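Long-range contacts in phosphatidylinositol-specific phospholipase C1 (Streptomyces antibioticus, PDB 3H4X), which belongs to the calcium-dependent phosphoinositide phospholipase C family and folds as a single chain around a closed barrel of parallel beta strands: residues His37-Glu41 with Arg73-Ser77; Glu60-Asn66 with Lys127-Gly133; Met111-His115 with Gly187-Phe191; Ala168-Val174 with Pro254-Val258; Tyr213-Leu217 with Ser229-Pro233. All blocks are in the same frame, centred on the assembly; numbering follows the deposited sequence. Where two conformers were deposited one is given.

Contact 1 (His37-Glu41 with Arg73-Ser77); sequences HNAYE and RVSHS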
# COMPACT_ATOMS: atom_id res chain seq x y z
N HIS A 37 1.75 -9.52 -3.43
CA HIS A 37 3.06 -9.05 -3.01
C HIS A 37 4.02 -9.00 -4.21
O HIS A 37 3.94 -9.83 -5.10
CB HIS A 37 3.61 -9.99 -1.93
CG HIS A 37 4.84 -9.48 -1.25
ND1 HIS A 37 6.08 -10.06 -1.40
CD2 HIS A 37 5.02 -8.42 -0.42
CE1 HIS A 37 6.97 -9.39 -0.69
NE2 HIS A 37 6.35 -8.39 -0.09
N ASN A 38 4.91 -8.01 -4.22
CA ASN A 38 5.91 -7.90 -5.29
C ASN A 38 5.31 -7.98 -6.70
O ASN A 38 5.75 -8.79 -7.52
CB ASN A 38 6.99 -8.97 -5.12
CG ASN A 38 8.02 -8.60 -4.08
OD1 ASN A 38 7.82 -7.68 -3.28
ND2 ASN A 38 9.14 -9.31 -4.09
N ALA A 39 4.34 -7.12 -6.96
CA ALA A 39 3.57 -7.15 -8.20
C ALA A 39 4.35 -6.63 -9.41
O ALA A 39 3.89 -6.75 -10.55
CB ALA A 39 2.28 -6.36 -8.03
N TYR A 40 5.52 -6.06 -9.15
CA TYR A 40 6.38 -5.49 -10.19
C TYR A 40 7.32 -6.55 -10.76
O TYR A 40 8.12 -6.26 -11.65
CB TYR A 40 7.22 -4.36 -9.60
CG TYR A 40 8.09 -4.85 -8.47
CD1 TYR A 40 9.36 -5.35 -8.73
CD2 TYR A 40 7.63 -4.89 -7.17
CE1 TYR A 40 10.16 -5.84 -7.72
CE2 TYR A 40 8.41 -5.38 -6.14
CZ TYR A 40 9.68 -5.85 -6.42
OH TYR A 40 10.50 -6.35 -5.43
N GLU A 41 7.24 -7.78 -10.24
CA GLU A 41 8.14 -8.83 -10.70
C GLU A 41 7.65 -9.46 -12.00
O GLU A 41 6.51 -9.90 -12.11
CB GLU A 41 8.33 -9.89 -9.62
CG GLU A 41 9.10 -9.37 -8.42
CD GLU A 41 9.57 -10.46 -7.48
OE1 GLU A 41 8.76 -11.37 -7.19
OE2 GLU A 41 10.73 -10.40 -7.05
N ARG A 73 14.58 3.53 -7.41
CA ARG A 73 14.69 2.25 -8.10
C ARG A 73 13.54 1.33 -7.72
O ARG A 73 13.08 1.34 -6.57
CB ARG A 73 15.99 1.54 -7.74
CG ARG A 73 17.21 2.43 -7.71
CD ARG A 73 17.55 2.98 -9.08
NE ARG A 73 18.85 3.62 -9.04
CZ ARG A 73 20.01 2.98 -9.19
NH1 ARG A 73 20.01 1.68 -9.43
NH2 ARG A 73 21.15 3.64 -9.10
N VAL A 74 13.10 0.52 -8.67
CA VAL A 74 12.15 -0.55 -8.40
C VAL A 74 12.91 -1.86 -8.55
O VAL A 74 13.42 -2.17 -9.63
CB VAL A 74 10.98 -0.53 -9.39
CG1 VAL A 74 10.03 -1.69 -9.11
CG2 VAL A 74 10.25 0.81 -9.33
N SER A 75 13.03 -2.61 -7.46
CA SER A 75 13.82 -3.83 -7.46
C SER A 75 13.58 -4.61 -6.18
O SER A 75 13.45 -4.03 -5.11
CB SER A 75 15.31 -3.49 -7.57
OG SER A 75 16.12 -4.65 -7.76
N HIS A 76 13.53 -5.94 -6.29
CA HIS A 76 13.41 -6.78 -5.11
C HIS A 76 14.72 -6.79 -4.33
O HIS A 76 14.74 -6.59 -3.11
CB HIS A 76 13.04 -8.21 -5.50
CG HIS A 76 12.94 -9.13 -4.33
ND1 HIS A 76 11.76 -9.36 -3.66
CD2 HIS A 76 13.89 -9.87 -3.70
CE1 HIS A 76 11.98 -10.21 -2.67
NE2 HIS A 76 13.26 -10.53 -2.67
N SER A 77 15.82 -7.03 -5.03
CA SER A 77 17.13 -7.13 -4.42
C SER A 77 17.91 -5.84 -4.63
O SER A 77 17.45 -4.93 -5.35
CB SER A 77 17.88 -8.33 -5.00
OG SER A 77 17.21 -9.53 -4.67
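The side chains of Tyr40 and His76 cross at about a right angle, with His76 N at the edge of the tyrosine ring, near its plane. The phenol OH of Tyr40 stands 3.0 Å from CA of His76, close against the backbone. It makes no hydrogen bond to the amide there; its polar partner is Asp62 of strand 58-64. One face of the Tyr40 ring carries CG of the next residue, Glu41, while Val74 CG1 comes in obliquely, 3.7 Å from Tyr40 CD1. The imidazole of His76 has the Tyr40 hydroxyl and the Asn38 amide at its edge, the amide plane turned 79° from the ring. Glu41 reaches the same histidine with OE2, 3.5 Å from His76 CB, and its other oxygen is held by Lys44. Tyr40 CG sits between the backbone N and the carbonyl carbon (chi1 60°), which directs the ring at residues 74-76 from the third position of a type I turn spanning Asn38 to Glu41. The turn follows strand 31-36. Strand 73-74 pairs antiparallel with strand 58-64, and both segments pack on that strand, Asn38 resting on its Asp62 and Val74 on its Leu63.

Contact 2 (Glu60-Asn66 with Lys127-Gly133); sequences ELDLWSN and KIEMKDG. With EOH (ethanol), chain T.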
# COMPACT_ATOMS: atom_id res chain seq x y z
N GLU A 60 1.89 -4.51 -4.49
CA GLU A 60 3.03 -4.08 -3.69
C GLU A 60 4.27 -3.83 -4.54
O GLU A 60 4.57 -4.59 -5.47
CB GLU A 60 3.29 -5.11 -2.61
CG GLU A 60 4.32 -4.70 -1.59
CD GLU A 60 4.51 -5.76 -0.53
OE1 GLU A 60 3.81 -6.80 -0.60
OE2 GLU A 60 5.35 -5.56 0.37
N LEU A 61 4.96 -2.74 -4.20
CA LEU A 61 6.16 -2.28 -4.90
C LEU A 61 7.29 -2.08 -3.90
O LEU A 61 7.07 -1.54 -2.81
CB LEU A 61 5.90 -0.93 -5.56
CG LEU A 61 4.80 -0.83 -6.60
CD1 LEU A 61 4.69 0.60 -7.12
CD2 LEU A 61 5.07 -1.79 -7.74
N ASP A 62 8.50 -2.47 -4.29
CA ASP A 62 9.71 -2.24 -3.49
C ASP A 62 10.53 -1.12 -4.13
O ASP A 62 10.94 -1.23 -5.29
CB ASP A 62 10.56 -3.51 -3.43
CG ASP A 62 9.91 -4.62 -2.63
OD1 ASP A 62 9.17 -4.32 -1.67
OD2 ASP A 62 10.15 -5.80 -2.95
N LEU A 63 10.75 -0.04 -3.38
CA LEU A 63 11.49 1.12 -3.86
C LEU A 63 12.77 1.33 -3.08
O LEU A 63 12.84 1.05 -1.89
CB LEU A 63 10.66 2.40 -3.74
CG LEU A 63 9.39 2.50 -4.57
CD1 LEU A 63 8.82 3.91 -4.45
CD2 LEU A 63 9.63 2.13 -6.03
N TRP A 64 13.76 1.88 -3.77
CA TRP A 64 15.05 2.21 -3.16
C TRP A 64 15.36 3.68 -3.37
O TRP A 64 15.34 4.16 -4.51
CB TRP A 64 16.16 1.35 -3.76
CG TRP A 64 15.94 -0.11 -3.63
CD1 TRP A 64 15.05 -0.88 -4.33
CD2 TRP A 64 16.63 -1.01 -2.75
NE1 TRP A 64 15.14 -2.19 -3.93
CE2 TRP A 64 16.11 -2.30 -2.97
CE3 TRP A 64 17.64 -0.84 -1.80
CZ2 TRP A 64 16.56 -3.41 -2.27
CZ3 TRP A 64 18.10 -1.95 -1.11
CH2 TRP A 64 17.56 -3.21 -1.35
N SER A 65 15.64 4.39 -2.29
CA SER A 65 15.91 5.83 -2.35
C SER A 65 17.38 6.18 -2.18
O SER A 65 17.78 7.30 -2.48
CB SER A 65 15.15 6.58 -1.26
OG SER A 65 13.79 6.20 -1.17
N ASN A 66 18.17 5.24 -1.67
CA ASN A 66 19.55 5.53 -1.31
C ASN A 66 20.59 4.88 -2.22
O ASN A 66 21.78 4.83 -1.90
CB ASN A 66 19.80 5.18 0.16
CG ASN A 66 19.21 6.21 1.10
OD1 ASN A 66 19.72 7.32 1.23
ND2 ASN A 66 18.10 5.85 1.74
N LYS A 127 0.94 -0.50 -2.32
CA LYS A 127 1.70 -0.62 -1.10
C LYS A 127 3.16 -0.49 -1.45
O LYS A 127 3.69 -1.27 -2.24
CB LYS A 127 1.43 -1.96 -0.43
CG LYS A 127 2.35 -2.25 0.74
CD LYS A 127 2.00 -3.56 1.39
CE LYS A 127 3.10 -4.01 2.32
NZ LYS A 127 2.71 -5.24 3.07
N ILE A 128 3.81 0.50 -0.85
CA ILE A 128 5.20 0.78 -1.15
C ILE A 128 6.04 0.43 0.06
O ILE A 128 5.88 1.02 1.14
CB ILE A 128 5.39 2.27 -1.44
CG1 ILE A 128 4.39 2.75 -2.50
CG2 ILE A 128 6.85 2.56 -1.79
CD1 ILE A 128 4.52 2.08 -3.83
N GLU A 129 6.95 -0.53 -0.10
CA GLU A 129 7.97 -0.75 0.90
C GLU A 129 9.19 0.05 0.49
O GLU A 129 9.78 -0.17 -0.57
CB GLU A 129 8.33 -2.23 1.03
CG GLU A 129 9.46 -2.46 2.05
CD GLU A 129 9.84 -3.92 2.25
OE1 GLU A 129 8.96 -4.80 2.14
OE2 GLU A 129 11.02 -4.18 2.54
N MET A 130 9.57 1.01 1.34
CA MET A 130 10.77 1.80 1.11
C MET A 130 11.94 0.98 1.65
O MET A 130 12.29 1.07 2.83
CB MET A 130 10.67 3.14 1.83
CG MET A 130 9.50 4.00 1.39
SD MET A 130 9.53 4.42 -0.36
CE MET A 130 11.29 4.70 -0.57
N LYS A 131 12.51 0.15 0.78
CA LYS A 131 13.50 -0.86 1.19
C LYS A 131 14.57 -0.27 2.10
O LYS A 131 14.91 -0.86 3.13
CB LYS A 131 14.16 -1.49 -0.04
CG LYS A 131 13.24 -2.31 -0.92
CD LYS A 131 12.55 -3.42 -0.17
CE LYS A 131 13.54 -4.42 0.38
NZ LYS A 131 12.83 -5.62 0.91
N ASP A 132 15.09 0.88 1.69
CA ASP A 132 16.19 1.53 2.38
C ASP A 132 15.78 2.88 2.95
O ASP A 132 16.62 3.75 3.17
CB ASP A 132 17.39 1.68 1.44
CG ASP A 132 17.06 2.46 0.18
OD1 ASP A 132 15.90 2.89 0.02
OD2 ASP A 132 17.95 2.65 -0.68
N GLY A 133 14.49 3.06 3.20
CA GLY A 133 13.96 4.31 3.74
C GLY A 133 14.02 5.45 2.74
O GLY A 133 14.20 5.23 1.54
C1 EOH T . 5.22 -6.40 4.65
C2 EOH T . 6.44 -7.07 5.28
O EOH T . 4.99 -6.82 3.32
O HOH W 1 12.39 -6.81 -1.53
O HOH W 2 9.69 -6.45 0.19
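Lys131 lies over one face of the Trp64 indole, its CB 3.6 Å from the centroid of the six-membered ring. Bends at chi2 and chi3 (-57° and -63°) fold the lysine chain back past Asp62, and NZ ends 2.8 Å from Glu129 OE2 in a salt bridge, reaching that oxygen from above the carboxylate plane. Asp132, third residue of the Met130 to Gly133 type I turn, grips two amides of the other segment: its OD1 accepts from Ser65 N at 2.8 Å with the syn lone pair, and its OD2 accepts from Asn66 N, also at 2.8 Å, from above the plane. Ser65 OG donates to Gly133 O. On the face opposite Asp62 and Glu129, Ile128 CD1 meets Leu61 CD1 at 3.6 Å, and Ile128 CG2 touches Leu63 CD1. Between these two faces the strands are joined by parallel backbone bonds, among them Leu61 N to Lys127 O at 2.8 Å and Leu63 N to Glu129 O at 3.0 Å.

Further out, one water links Asp62 OD2 to Lys131 NZ, and a second joins Asp62 OD1 to Glu129 OE1. These contacts probably soften the closeness of the two carboxylates. Tyr40 also bonds to Asp62, Ser75 O takes the indole NH, and Thr197 holds both Lys131 NZ and Glu129 OE2. Lys127 NZ donates to a bound ethanol at 2.8 Å and forms a salt bridge with Asp260. The paired strands, 58-64 and 124-130, are flanked in the barrel by strands 31-36 and 189-195, while helix 104-117 covers the leucines through Phe104 and Cys107.

Contact 3 (Met111-His115 with Gly187-Phe191); sequences MRAWH and GKFLF. With EOH (ethanol), chain F.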
# COMPACT_ATOMS: atom_id res chain seq x y z
N MET A 111 0.76 3.42 -14.56
CA MET A 111 -0.48 3.58 -13.79
C MET A 111 -1.38 4.66 -14.40
O MET A 111 -2.58 4.47 -14.52
CB MET A 111 -0.17 3.92 -12.33
CG MET A 111 0.44 2.77 -11.55
SD MET A 111 0.95 3.23 -9.89
CE MET A 111 -0.61 3.69 -9.15
N ARG A 112 -0.78 5.79 -14.74
CA ARG A 112 -1.55 6.88 -15.34
C ARG A 112 -2.14 6.47 -16.69
O ARG A 112 -3.32 6.74 -16.96
CB ARG A 112 -0.66 8.12 -15.51
CG ARG A 112 -1.34 9.30 -16.21
CD ARG A 112 -2.59 9.72 -15.47
NE ARG A 112 -3.24 10.88 -16.10
CZ ARG A 112 -2.96 12.14 -15.82
NH1 ARG A 112 -2.03 12.43 -14.92
NH2 ARG A 112 -3.61 13.13 -16.43
N ALA A 113 -1.33 5.82 -17.52
CA ALA A 113 -1.79 5.37 -18.83
C ALA A 113 -2.96 4.41 -18.69
O ALA A 113 -3.98 4.53 -19.37
CB ALA A 113 -0.64 4.72 -19.58
N TRP A 114 -2.81 3.45 -17.78
CA TRP A 114 -3.83 2.46 -17.53
C TRP A 114 -5.09 3.11 -16.97
O TRP A 114 -6.21 2.80 -17.38
CB TRP A 114 -3.29 1.39 -16.58
CG TRP A 114 -4.27 0.33 -16.24
CD1 TRP A 114 -4.49 -0.84 -16.90
CD2 TRP A 114 -5.17 0.34 -15.13
NE1 TRP A 114 -5.48 -1.56 -16.28
CE2 TRP A 114 -5.91 -0.86 -15.18
CE3 TRP A 114 -5.42 1.23 -14.08
CZ2 TRP A 114 -6.88 -1.18 -14.24
CZ3 TRP A 114 -6.38 0.92 -13.15
CH2 TRP A 114 -7.10 -0.28 -13.23
N HIS A 115 -4.90 4.03 -16.03
CA HIS A 115 -6.00 4.77 -15.42
C HIS A 115 -6.84 5.49 -16.47
O HIS A 115 -8.07 5.40 -16.47
CB HIS A 115 -5.45 5.77 -14.40
CG HIS A 115 -6.42 6.83 -13.99
ND1 HIS A 115 -7.35 6.64 -12.99
CD2 HIS A 115 -6.58 8.10 -14.42
CE1 HIS A 115 -8.06 7.75 -12.84
NE2 HIS A 115 -7.61 8.65 -13.70
N GLY A 187 -11.94 4.85 -9.85
CA GLY A 187 -10.96 5.66 -10.55
C GLY A 187 -9.90 6.28 -9.67
O GLY A 187 -9.25 7.24 -10.07
N LYS A 188 -9.72 5.75 -8.46
CA LYS A 188 -8.71 6.28 -7.54
C LYS A 188 -7.59 5.30 -7.24
O LYS A 188 -7.78 4.08 -7.21
CB LYS A 188 -9.35 6.71 -6.21
CG LYS A 188 -10.39 7.81 -6.35
CD LYS A 188 -9.77 9.13 -6.77
CE LYS A 188 -10.86 10.18 -6.99
NZ LYS A 188 -10.29 11.51 -7.33
N PHE A 189 -6.41 5.87 -6.99
CA PHE A 189 -5.29 5.15 -6.42
C PHE A 189 -5.06 5.67 -5.01
O PHE A 189 -5.21 6.86 -4.74
CB PHE A 189 -4.02 5.39 -7.22
CG PHE A 189 -4.05 4.83 -8.61
CD1 PHE A 189 -4.06 3.46 -8.82
CD2 PHE A 189 -4.05 5.67 -9.70
CE1 PHE A 189 -4.08 2.95 -10.11
CE2 PHE A 189 -4.07 5.16 -10.99
CZ PHE A 189 -4.08 3.80 -11.19
N LEU A 190 -4.67 4.76 -4.13
CA LEU A 190 -4.21 5.13 -2.80
C LEU A 190 -2.82 4.56 -2.63
O LEU A 190 -2.45 3.60 -3.31
CB LEU A 190 -5.16 4.59 -1.73
CG LEU A 190 -6.60 5.12 -1.79
CD1 LEU A 190 -7.47 4.31 -2.74
CD2 LEU A 190 -7.23 5.15 -0.41
N PHE A 191 -2.04 5.15 -1.73
CA PHE A 191 -0.70 4.68 -1.46
C PHE A 191 -0.52 4.40 0.03
O PHE A 191 -0.97 5.19 0.86
CB PHE A 191 0.34 5.71 -1.90
CG PHE A 191 0.46 5.85 -3.39
CD1 PHE A 191 1.43 5.15 -4.08
CD2 PHE A 191 -0.40 6.67 -4.09
CE1 PHE A 191 1.53 5.25 -5.45
CE2 PHE A 191 -0.30 6.78 -5.47
CZ PHE A 191 0.67 6.07 -6.14
C1 EOH F . -0.89 15.06 -13.67
C2 EOH F . -0.42 16.14 -12.71
O EOH F . -2.27 15.17 -13.96
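Met111 and His115, one turn apart on a helix that lies on the outside of the beta/alpha barrel, close on the Phe189 ring at the start of strand 189-195. The methyl CE of Met111 lies over one face of that ring, 3.6 Å from its centroid, a CH-pi contact shifted toward the rim near CD1. Its sulfur, SD, is above the face at a greater distance, 5.1 Å from the centroid, which makes the pair a Met-aromatic contact. An extended chi2 carries the thioether out from the helix, and the bend at chi3 (63°) then turns the methyl down onto the ring. The same CE also reaches Phe191, 4.0 Å from its CZ.

The helix piece 111-115 and the strand piece 189-191 run roughly antiparallel (153°), their axes approaching to 12.2 Å, the layering of helices outside strands that marks this barrel fold. Strand 124-130 fills in beneath through Leu126, which Met111, Phe189 and Phe191 all touch.

At the rim of the phenyl ring, His115 CB stands 3.7 Å from Phe189 CE2, and Trp114 CE3 lies 4.1 Å from Phe189 CZ, both near the ring plane. The imidazole of His115 is itself tilted 50° against that ring. Its CE1 comes edge-on to Gly187 O at 3.1 Å, while ND1 is hydrogen-bonded to His121. His121 also meets the rings of Trp114 and Phe189. Trp114 NE1 bonds to Asp53, and helix 48-52 touches Met111 through Phe48 and Trp114 through Leu52.

Contact 4 (Ala168-Val174 with Pro254-Val258); sequences ATADEAV and PWFVV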
# COMPACT_ATOMS: atom_id res chain seq x y z
N ALA A 168 -8.74 17.75 12.47
CA ALA A 168 -7.40 18.08 12.94
C ALA A 168 -6.37 17.04 12.50
O ALA A 168 -5.22 17.38 12.23
CB ALA A 168 -7.39 18.24 14.45
N THR A 169 -6.77 15.77 12.46
CA THR A 169 -5.87 14.68 12.10
C THR A 169 -6.61 13.60 11.33
O THR A 169 -7.84 13.52 11.37
CB THR A 169 -5.25 14.01 13.33
OG1 THR A 169 -6.27 13.29 14.04
CG2 THR A 169 -4.59 15.03 14.26
N ALA A 170 -5.85 12.75 10.65
CA ALA A 170 -6.42 11.63 9.92
C ALA A 170 -7.15 10.68 10.87
O ALA A 170 -8.22 10.16 10.54
CB ALA A 170 -5.34 10.88 9.16
N ASP A 171 -6.58 10.45 12.05
CA ASP A 171 -7.21 9.57 13.02
C ASP A 171 -8.57 10.09 13.44
O ASP A 171 -9.54 9.34 13.52
CB ASP A 171 -6.33 9.40 14.26
CG ASP A 171 -6.90 8.40 15.23
OD1 ASP A 171 -6.96 7.21 14.87
OD2 ASP A 171 -7.32 8.81 16.33
N GLU A 172 -8.64 11.38 13.73
CA GLU A 172 -9.90 11.99 14.14
C GLU A 172 -10.93 11.81 13.03
O GLU A 172 -12.07 11.42 13.29
CB GLU A 172 -9.70 13.48 14.44
CG GLU A 172 -10.98 14.23 14.79
CD GLU A 172 -10.76 15.73 14.90
OE1 GLU A 172 -10.07 16.16 15.84
OE2 GLU A 172 -11.28 16.47 14.04
N ALA A 173 -10.53 12.09 11.80
CA ALA A 173 -11.43 11.98 10.66
C ALA A 173 -11.94 10.56 10.47
O ALA A 173 -13.13 10.33 10.28
CB ALA A 173 -10.74 12.47 9.40
N VAL A 174 -11.03 9.59 10.51
CA VAL A 174 -11.41 8.23 10.16
C VAL A 174 -12.30 7.60 11.23
O VAL A 174 -13.27 6.90 10.92
CB VAL A 174 -10.16 7.36 9.84
CG1 VAL A 174 -9.53 6.80 11.11
CG2 VAL A 174 -10.52 6.25 8.85
N PRO A 254 -1.57 10.15 15.55
CA PRO A 254 -2.84 10.26 14.83
C PRO A 254 -2.70 10.40 13.31
O PRO A 254 -3.70 10.59 12.62
CB PRO A 254 -3.49 11.51 15.43
CG PRO A 254 -2.35 12.31 15.94
CD PRO A 254 -1.30 11.33 16.39
N TRP A 255 -1.48 10.28 12.80
CA TRP A 255 -1.26 10.29 11.36
C TRP A 255 -1.15 8.89 10.78
O TRP A 255 -1.00 8.72 9.58
CB TRP A 255 -0.07 11.20 11.00
CG TRP A 255 -0.43 12.61 11.32
CD1 TRP A 255 0.01 13.36 12.37
CD2 TRP A 255 -1.41 13.40 10.64
NE1 TRP A 255 -0.61 14.59 12.36
CE2 TRP A 255 -1.48 14.64 11.31
CE3 TRP A 255 -2.21 13.19 9.52
CZ2 TRP A 255 -2.33 15.66 10.89
CZ3 TRP A 255 -3.06 14.20 9.10
CH2 TRP A 255 -3.11 15.42 9.79
N PHE A 256 -1.27 7.89 11.66
CA PHE A 256 -1.29 6.48 11.27
C PHE A 256 -2.71 5.92 11.37
O PHE A 256 -3.25 5.78 12.46
CB PHE A 256 -0.39 5.66 12.20
CG PHE A 256 1.07 5.95 12.06
CD1 PHE A 256 1.81 5.37 11.03
CD2 PHE A 256 1.72 6.77 12.96
CE1 PHE A 256 3.17 5.62 10.92
CE2 PHE A 256 3.08 7.01 12.85
CZ PHE A 256 3.80 6.44 11.82
N VAL A 257 -3.29 5.59 10.22
CA VAL A 257 -4.62 4.97 10.20
C VAL A 257 -4.61 3.67 9.40
O VAL A 257 -5.66 3.12 9.06
CB VAL A 257 -5.70 5.93 9.68
CG1 VAL A 257 -5.83 7.14 10.60
CG2 VAL A 257 -5.40 6.38 8.25
N VAL A 258 -3.40 3.20 9.10
CA VAL A 258 -3.16 1.97 8.35
C VAL A 258 -2.16 1.14 9.13
O VAL A 258 -1.19 1.67 9.68
CB VAL A 258 -2.63 2.27 6.93
CG1 VAL A 258 -2.46 0.98 6.13
CG2 VAL A 258 -3.57 3.24 6.21
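The amide of Asp171, in the first turn of helix 170-177, donates to Pro254 O at 2.9 Å, lying in the carbonyl plane and bringing the two backbones to 4.8 Å between the CA atoms of Asp171 and Pro254. Pro254 CB packs against the Thr169 side chain, 3.6 Å from OG1 and close to CB and CG2 as well. Trp255 lays one face of its indole against the start of the helix: Thr169 CA lies over the six-membered ring, 4.1 Å from its centroid and 27° off the normal, and Ala170 N sits over the same face, 3.5 Å from Trp255 CZ3. Ala170 CB reaches the indole at CE3 and also approaches Val257 CG1. That methyl then meets Val174 CG1 at 3.8 Å, the two valine side chains passing alongside one another, pointing opposite ways.

A chi1 of 69° turns Thr169 OG1 back over its own backbone toward the helix, where it accepts the Glu172 amide at 3.1 Å. The carboxylate of Asp171 turns to outside partners: OD1 forms a salt bridge with Arg244 and a hydrogen bond with the hydroxyl of Tyr281. Helix 209-222 meets the indole of Trp255 through Lys218 and Ala221, and Thr164 of helix 160-164 touches both Trp255 and Ala170. This is a classic threonine N-cap with an extra acceptor: Thr169 satisfies one first-turn amide of the helix, and the 3-10 turn leading into barrel strand 258-262 satisfies another.

Contact 5 (Tyr213-Leu217 with Ser229-Pro233); sequences YAGHL and STAFP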
# COMPACT_ATOMS: atom_id res chain seq x y z
N TYR A 213 7.71 9.87 7.42
CA TYR A 213 6.56 10.30 6.64
C TYR A 213 5.40 10.81 7.50
O TYR A 213 4.76 11.80 7.17
CB TYR A 213 6.10 9.22 5.65
CG TYR A 213 5.20 9.79 4.57
CD1 TYR A 213 5.74 10.31 3.40
CD2 TYR A 213 3.83 9.85 4.74
CE1 TYR A 213 4.92 10.86 2.42
CE2 TYR A 213 3.01 10.39 3.78
CZ TYR A 213 3.55 10.89 2.62
OH TYR A 213 2.71 11.43 1.67
N ALA A 214 5.16 10.16 8.64
CA ALA A 214 4.14 10.65 9.56
C ALA A 214 4.49 12.05 10.06
O ALA A 214 3.62 12.91 10.18
CB ALA A 214 3.95 9.70 10.72
N GLY A 215 5.77 12.28 10.34
CA GLY A 215 6.22 13.61 10.75
C GLY A 215 5.99 14.64 9.67
O GLY A 215 5.63 15.79 9.94
N HIS A 216 6.19 14.22 8.43
CA HIS A 216 5.92 15.04 7.26
C HIS A 216 4.44 15.44 7.19
O HIS A 216 4.12 16.61 6.96
CB HIS A 216 6.39 14.27 6.03
CG HIS A 216 5.91 14.81 4.72
ND1 HIS A 216 6.35 16.01 4.20
CD2 HIS A 216 5.09 14.27 3.79
CE1 HIS A 216 5.79 16.20 3.02
NE2 HIS A 216 5.03 15.16 2.74
N LEU A 217 3.53 14.49 7.42
CA LEU A 217 2.11 14.82 7.43
C LEU A 217 1.78 15.79 8.56
O LEU A 217 1.03 16.75 8.36
CB LEU A 217 1.26 13.55 7.56
CG LEU A 217 1.33 12.56 6.40
CD1 LEU A 217 0.32 11.45 6.63
CD2 LEU A 217 1.09 13.24 5.06
N SER A 229 -0.16 16.09 0.25
CA SER A 229 0.31 14.75 0.61
C SER A 229 -0.33 13.69 -0.29
O SER A 229 -1.40 13.91 -0.85
CB SER A 229 0.00 14.43 2.08
OG SER A 229 -1.39 14.35 2.32
N THR A 230 0.33 12.54 -0.41
CA THR A 230 -0.13 11.53 -1.36
C THR A 230 -0.27 10.12 -0.80
O THR A 230 -0.82 9.25 -1.48
CB THR A 230 0.78 11.44 -2.61
OG1 THR A 230 2.08 10.96 -2.23
CG2 THR A 230 0.89 12.80 -3.30
N ALA A 231 0.24 9.87 0.41
CA ALA A 231 0.33 8.50 0.91
C ALA A 231 -0.01 8.39 2.39
O ALA A 231 0.14 9.35 3.15
CB ALA A 231 1.73 7.94 0.66
N PHE A 232 -0.45 7.20 2.78
CA PHE A 232 -0.74 6.88 4.17
C PHE A 232 0.38 6.03 4.75
O PHE A 232 0.62 4.92 4.29
CB PHE A 232 -2.05 6.10 4.25
CG PHE A 232 -3.25 6.90 3.86
CD1 PHE A 232 -3.96 7.60 4.82
CD2 PHE A 232 -3.67 6.97 2.54
CE1 PHE A 232 -5.07 8.34 4.48
CE2 PHE A 232 -4.78 7.71 2.19
CZ PHE A 232 -5.48 8.40 3.16
N PRO A 233 1.09 6.55 5.76
CA PRO A 233 2.10 5.72 6.40
C PRO A 233 1.41 4.67 7.26
O PRO A 233 0.40 4.96 7.92
CB PRO A 233 2.86 6.72 7.28
CG PRO A 233 1.85 7.76 7.60
CD PRO A 233 0.98 7.89 6.38
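Tyr213 leads the contact, pushing its ring from helix 209-222 across to the 229-233 segment. With CG trans to the backbone N (chi1 -163°), the phenol spans the gap, and its OH accepts a weak hydrogen bond from Ala231 N at 3.2 Å. Asp146 of helix 142-153 is the stronger partner of that hydroxyl, and the same carboxylate also bonds Thr230 OG1, so one acidic group ties the tyrosine and the neighbouring loop together. Further along the ring, CE2 is 3.1 Å from Ala231 O, an oxygen buried here with no polar partner in the model. Pro233 CD lies at the ring edge, 3.8 Å from Tyr213 CD2, the two side chains crossing at about a right angle.

Ala214 adds a lighter contact, its CB 4.2 Å from Pro233 CG. His216 does not touch the second segment, but its CD2 covers one face of the Tyr213 ring, offset toward the rim, and its NE2 is held by Asp146. Leu217 closes the helical turn with both methyls engaged. CD1 meets Pro233 CD at 3.6 Å, while CD2 is only 3.4 Å from Ser229 CB, tighter than usual for two carbons. Ser229 OG is hydrogen-bonded to Leu226 O.

His216, with Pro142 and Glu212, lines a pocket that holds an acetyl group. The packing belongs to a beta-alpha-beta crossover: strand 189-195, helix 209-222 and strand 232-236 follow one another, and here the helix lies back against the chain entering the last of them, as in beta/alpha barrels.

Contacts 1, 2, 3 and 5 all reach one sheet, whose parallel strands 31-36, 58-64, 124-130, 189-195, 232-236, 258-262, 282-286 and 319-322 close into a barrel. Contacts 1 and 2, centres about 9 Å apart, interlock through strand 58-64 and alternate along the chain. Contacts 2 and 3 also alternate, meeting where Ile128 packs on Phe191. Contact 3 passes to contact 5 across neighbouring strands through the Phe191 to Phe232 backbone bond. Contact 5 is nested within the loop closed by contact 4, their centres about 11 Å apart, with Phe256 packed on Ala214 and Pro233. Contacts 1 and 4, about 29 Å apart between centres, lie on opposite sides of the chain's centre, so the set spans the barrel.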